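Local coordinates for protein NAD binding site:NAD-dependent epimerase/dehydratase:UDP-glucose 4-epimerase (Brucella abortus, PDB 4TWR) that probably interconverts UDP-glucose and UDP-galactose as an NAD-dependent epimerase of the Rossmann-fold short-chain dehydrogenase/reductase type, at residues S86-E91 with H194-H199. Sequence-based numbering, arbitrary orientation.
Sequences SAYVGE and HDPETH. With ZN (zinc ion), chain C; NAD (nicotinamide-adenine-dinucleotide), chain B.
Beside the NAD cleft of this Rossmann-fold epimerase, the loop 86-91, which follows strand 79-82, meets the zinc-binding loop 194-199, which leads into helix 200-208. Tyr88, Val89, Pro196 and Thr198 make most of the contact. The one direct hydrogen bond across it runs from Val89 N to Thr198 OG1, 3.2 Å long and almost straight at 176°. Thr198 OG1 sits between its own backbone N and carbonyl carbon (chi1 63°), which turns the hydroxyl to Val89 and places CG2 beside Tyr88. The methyl Val89 CG2 also lies against this hydroxyl.

The Tyr88 ring reaches along the other loop; the Tyr88 and Pro196 side chains cross at about a right angle, with Tyr88 CE1 3.5 Å from Pro196 CD. Thr198 CG2 and the carbonyl Pro196 O both meet the edge of the tyrosine ring. The peptide bond before Pro196 is cis. At the ring's far end a water bridges the loops, 2.9 Å from Tyr88 OH, and accepts a hydrogen bond from Asp195 N.

The same loop 194-199 holds zinc through His194 ND1, Glu197 OE2 and His199 ND1, with Glu192 as fourth protein ligand. Glu197 OE2 also accepts a bond from His199 N through its anti lone pair, so the metal and a backbone amide both fix this carboxylate. His194 links metal and cofactor: ND1 is 2.1 Å from zinc, while at the ring edge NE2 donates to the phosphate oxygen O2A of NAD at 2.8 Å and 157°.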
ATOM      1  N   SER A  86      -2.063   8.934  -4.381  1.00 32.00           N
ATOM      2  CA  SER A  86      -0.865   9.329  -3.646  1.00 40.78           C
ATOM      3  C   SER A  86      -1.238   9.837  -2.241  1.00 40.29           C
ATOM      4  O   SER A  86      -2.356  10.309  -2.008  1.00 42.14           O
ATOM      5  CB  SER A  86      -0.080  10.400  -4.419  1.00 46.09           C
ATOM      6  OG  SER A  86       0.184   9.994  -5.758  1.00 35.50           O
ATOM      7  N   ALA A  87      -0.295   9.748  -1.308  1.00 32.25           N
ATOM      8  CA  ALA A  87      -0.599  10.085   0.074  1.00 42.11           C
ATOM      9  C   ALA A  87       0.668  10.357   0.828  1.00 45.87           C
ATOM     10  O   ALA A  87       1.637   9.596   0.738  1.00 54.39           O
ATOM     11  CB  ALA A  87      -1.382   8.966   0.748  1.00 44.29           C
ATOM     12  N   TYR A  88       0.665  11.455   1.569  1.00 35.51           N
ATOM     13  CA  TYR A  88       1.754  11.724   2.464  1.00 44.27           C
ATOM     14  C   TYR A  88       1.193  11.642   3.873  1.00 51.71           C
ATOM     15  O   TYR A  88       0.031  11.989   4.113  1.00 51.34           O
ATOM     16  CB  TYR A  88       2.393  13.081   2.167  1.00 46.70           C
ATOM     17  CG  TYR A  88       2.922  13.186   0.747  1.00 47.63           C
ATOM     18  CD1 TYR A  88       4.160  12.645   0.401  1.00 46.92           C
ATOM     19  CD2 TYR A  88       2.184  13.827  -0.249  1.00 44.75           C
ATOM     20  CE1 TYR A  88       4.646  12.730  -0.896  1.00 44.71           C
ATOM     21  CE2 TYR A  88       2.661  13.919  -1.547  1.00 40.62           C
ATOM     22  CZ  TYR A  88       3.890  13.372  -1.867  1.00 44.84           C
ATOM     23  OH  TYR A  88       4.370  13.472  -3.155  1.00 47.30           O
ATOM     24  N   VAL A  89       2.013  11.123   4.781  1.00 49.74           N
ATOM     25  CA  VAL A  89       1.634  10.930   6.176  1.00 51.97           C
ATOM     26  C   VAL A  89       1.371  12.265   6.855  1.00 44.78           C
ATOM     27  O   VAL A  89       2.267  13.088   6.956  1.00 50.67           O
ATOM     28  CB  VAL A  89       2.728  10.167   6.937  1.00 43.58           C
ATOM     29  CG1 VAL A  89       2.417  10.138   8.429  1.00 49.79           C
ATOM     30  CG2 VAL A  89       2.889   8.750   6.346  1.00 46.87           C
ATOM     31  N   GLY A  90       0.125  12.491   7.271  1.00 58.78           N
ATOM     32  CA  GLY A  90      -0.243  13.711   7.975  1.00 55.97           C
ATOM     33  C   GLY A  90      -0.874  14.806   7.128  1.00 47.57           C
ATOM     34  O   GLY A  90      -1.513  15.712   7.659  1.00 55.38           O
ATOM     35  N   GLU A  91      -0.713  14.719   5.812  1.00 41.57           N
ATOM     36  CA  GLU A  91      -1.138  15.773   4.896  1.00 34.60           C
ATOM     37  C   GLU A  91      -2.663  15.908   4.714  1.00 46.82           C
ATOM     38  O   GLU A  91      -3.149  16.978   4.343  1.00 41.78           O
ATOM     39  CB  GLU A  91      -0.495  15.537   3.515  1.00 39.94           C
ATOM     40  CG  GLU A  91      -0.871  16.559   2.437  1.00 38.97           C
ATOM     41  CD  GLU A  91      -0.617  16.091   1.003  1.00 41.63           C
ATOM     42  OE1 GLU A  91      -0.806  14.894   0.687  1.00 44.65           O
ATOM     43  OE2 GLU A  91      -0.239  16.939   0.169  1.00 57.62           O
ATOM     44  N   HIS A 194       9.992   8.295  -3.115  1.00 33.21           N
ATOM     45  CA  HIS A 194       8.984   9.283  -2.750  1.00 32.80           C
ATOM     46  C   HIS A 194       9.675  10.589  -2.415  1.00 38.06           C
ATOM     47  O   HIS A 194      10.789  10.584  -1.901  1.00 33.83           O
ATOM     48  CB  HIS A 194       8.161   8.784  -1.560  1.00 33.64           C
ATOM     49  CG  HIS A 194       7.287   7.605  -1.878  1.00 32.88           C
ATOM     50  ND1 HIS A 194       6.882   6.701  -0.923  1.00 33.44           N
ATOM     51  CD2 HIS A 194       6.720   7.203  -3.041  1.00 35.91           C
ATOM     52  CE1 HIS A 194       6.114   5.784  -1.483  1.00 33.09           C
ATOM     53  NE2 HIS A 194       5.993   6.068  -2.768  1.00 32.32           N
ATOM     54  N   ASP A 195       9.018  11.700  -2.714  1.00 32.54           N
ATOM     55  CA  ASP A 195       9.588  13.010  -2.448  1.00 37.07           C
ATOM     56  C   ASP A 195       8.440  13.993  -2.273  1.00 32.44           C
ATOM     57  O   ASP A 195       7.806  14.379  -3.247  1.00 33.98           O
ATOM     58  CB  ASP A 195      10.529  13.423  -3.581  1.00 32.72           C
ATOM     59  CG  ASP A 195      11.223  14.750  -3.324  1.00 53.34           C
ATOM     60  OD1 ASP A 195      11.115  15.290  -2.201  1.00 49.69           O
ATOM     61  OD2 ASP A 195      11.876  15.249  -4.264  1.00 55.29           O
ATOM     62  N   PRO A 196       8.149  14.381  -1.021  1.00 39.72           N
ATOM     63  CA  PRO A 196       8.853  13.982   0.194  1.00 35.67           C
ATOM     64  C   PRO A 196       8.594  12.546   0.606  1.00 34.11           C
ATOM     65  O   PRO A 196       7.522  11.990   0.344  1.00 39.80           O
ATOM     66  CB  PRO A 196       8.289  14.939   1.243  1.00 42.55           C
ATOM     67  CG  PRO A 196       6.914  15.161   0.789  1.00 35.57           C
ATOM     68  CD  PRO A 196       7.020  15.276  -0.707  1.00 42.22           C
ATOM     69  N   GLU A 197       9.599  11.954   1.232  1.00 34.89           N
ATOM     70  CA  GLU A 197       9.493  10.611   1.774  1.00 35.72           C
ATOM     71  C   GLU A 197       8.960  10.691   3.191  1.00 43.65           C
ATOM     72  O   GLU A 197       9.628  11.210   4.085  1.00 36.85           O
ATOM     73  CB  GLU A 197      10.852   9.914   1.748  1.00 35.91           C
ATOM     74  CG  GLU A 197      10.831   8.540   2.352  1.00 36.51           C
ATOM     75  CD  GLU A 197       9.865   7.614   1.614  1.00 37.80           C
ATOM     76  OE1 GLU A 197      10.238   7.107   0.534  1.00 35.46           O
ATOM     77  OE2 GLU A 197       8.736   7.417   2.109  1.00 35.77           O
ATOM     78  N   THR A 198       7.755  10.177   3.403  1.00 38.43           N
ATOM     79  CA  THR A 198       7.106  10.352   4.695  1.00 36.54           C
ATOM     80  C   THR A 198       6.942   9.043   5.465  1.00 39.25           C
ATOM     81  O   THR A 198       6.456   9.042   6.591  1.00 38.00           O
ATOM     82  CB  THR A 198       5.727  11.019   4.523  1.00 43.74           C
ATOM     83  OG1 THR A 198       4.871  10.163   3.765  1.00 39.54           O
ATOM     84  CG2 THR A 198       5.872  12.340   3.781  1.00 41.11           C
ATOM     85  N   HIS A 199       7.351   7.929   4.862  1.00 37.92           N
ATOM     86  CA  HIS A 199       7.207   6.627   5.515  1.00 37.84           C
ATOM     87  C   HIS A 199       8.378   6.348   6.437  1.00 39.02           C
ATOM     88  O   HIS A 199       9.508   6.736   6.160  1.00 39.11           O
ATOM     89  CB  HIS A 199       7.046   5.526   4.477  1.00 37.27           C
ATOM     90  CG  HIS A 199       5.851   5.739   3.606  1.00 36.20           C
ATOM     91  ND1 HIS A 199       5.947   6.198   2.313  1.00 38.90           N
ATOM     92  CD2 HIS A 199       4.526   5.645   3.874  1.00 40.42           C
ATOM     93  CE1 HIS A 199       4.734   6.336   1.804  1.00 41.02           C
ATOM     94  NE2 HIS A 199       3.854   6.013   2.736  1.00 34.93           N
TER
HETATM   95 ZN    ZN C 401       7.437   6.373   1.037  1.00 34.30          ZN
HETATM   96  PA  NAD B 400       3.092   5.748  -4.717  1.00 33.10           P
HETATM   97  O1A NAD B 400       2.701   7.214  -4.692  1.00 31.02           O
HETATM   98  O2A NAD B 400       4.478   5.226  -4.964  1.00 37.22           O
HETATM   99  O5B NAD B 400       2.227   5.137  -6.105  1.00 33.12           O
HETATM  100  C5B NAD B 400       1.074   5.889  -6.387  1.00 29.57           C
HETATM  101  C4B NAD B 400       0.936   5.900  -7.925  1.00 29.26           C
HETATM  102  O4B NAD B 400      -0.366   6.406  -8.342  1.00 23.87           O
HETATM  103  C3B NAD B 400       2.020   6.868  -8.411  1.00 28.30           C
HETATM  104  O3B NAD B 400       2.676   6.215  -9.459  1.00 25.63           O
HETATM  105  C2B NAD B 400       1.194   8.089  -8.898  1.00 22.11           C
HETATM  106  O2B NAD B 400       1.831   8.717  -9.979  1.00 21.03           O
HETATM  107  C1B NAD B 400      -0.136   7.384  -9.371  1.00 21.73           C
HETATM  108  N9A NAD B 400      -1.318   8.288  -9.295  1.00 22.39           N
HETATM  109  C8A NAD B 400      -1.752   9.114  -8.224  1.00 19.31           C
HETATM  110  N7A NAD B 400      -2.867   9.787  -8.513  1.00 22.19           N
HETATM  111  C5A NAD B 400      -3.183   9.392  -9.829  1.00 20.88           C
HETATM  112  C6A NAD B 400      -4.255   9.751 -10.710  1.00 18.05           C
HETATM  113  N6A NAD B 400      -5.216  10.658 -10.319  1.00 15.85           N
HETATM  114  N1A NAD B 400      -4.314   9.217 -11.930  1.00 20.15           N
HETATM  115  C2A NAD B 400      -3.340   8.335 -12.291  1.00 17.44           C
HETATM  116  N3A NAD B 400      -2.261   7.889 -11.587  1.00 17.46           N
HETATM  117  C4A NAD B 400      -2.224   8.457 -10.327  1.00 20.72           C
HETATM  118  O3  NAD B 400       2.250   5.268  -3.466  1.00 32.57           O
HETATM  119  PN  NAD B 400       2.273   3.717  -3.034  1.00 39.80           P
HETATM  120  O1N NAD B 400       2.167   3.453  -1.555  1.00 50.02           O
HETATM  121  O2N NAD B 400       3.040   3.014  -4.093  1.00 38.91           O
HETATM  122  O5D NAD B 400       0.760   3.099  -3.526  1.00 52.10           O
HETATM  123  C5D NAD B 400      -0.232   3.807  -2.995  1.00 49.45           C
HETATM  124  C4D NAD B 400      -1.398   2.875  -3.022  1.00 42.45           C
HETATM  125  O4D NAD B 400      -1.106   1.888  -2.015  1.00 41.14           O
HETATM  126  C3D NAD B 400      -2.677   3.648  -2.601  1.00 51.64           C
HETATM  127  O3D NAD B 400      -3.735   2.990  -3.208  1.00 46.37           O
HETATM  128  C2D NAD B 400      -2.729   3.415  -1.109  1.00 60.22           C
HETATM  129  O2D NAD B 400      -4.029   3.204  -0.625  1.00 59.44           O
HETATM  130  C1D NAD B 400      -2.067   2.012  -1.025  1.00 40.57           C
HETATM  131  N1N NAD B 400      -1.410   1.955   0.369  1.00 47.11           N
HETATM  132  C2N NAD B 400      -0.050   2.215   0.481  1.00 47.37           C
HETATM  133  C3N NAD B 400       0.509   2.155   1.785  1.00 50.51           C
HETATM  134  C7N NAD B 400       1.965   2.420   1.968  1.00 53.64           C
HETATM  135  O7N NAD B 400       2.470   2.262   3.084  1.00 55.75           O
HETATM  136  N7N NAD B 400       2.717   2.841   0.885  1.00 43.78           N
HETATM  137  C4N NAD B 400      -0.306   1.854   2.880  1.00 48.83           C
HETATM  138  C5N NAD B 400      -1.657   1.608   2.735  1.00 52.57           C
HETATM  139  C6N NAD B 400      -2.216   1.668   1.450  1.00 49.99           C
HETATM  140  O   HOH W   1       6.239  11.230  -3.501  1.00 40.21           O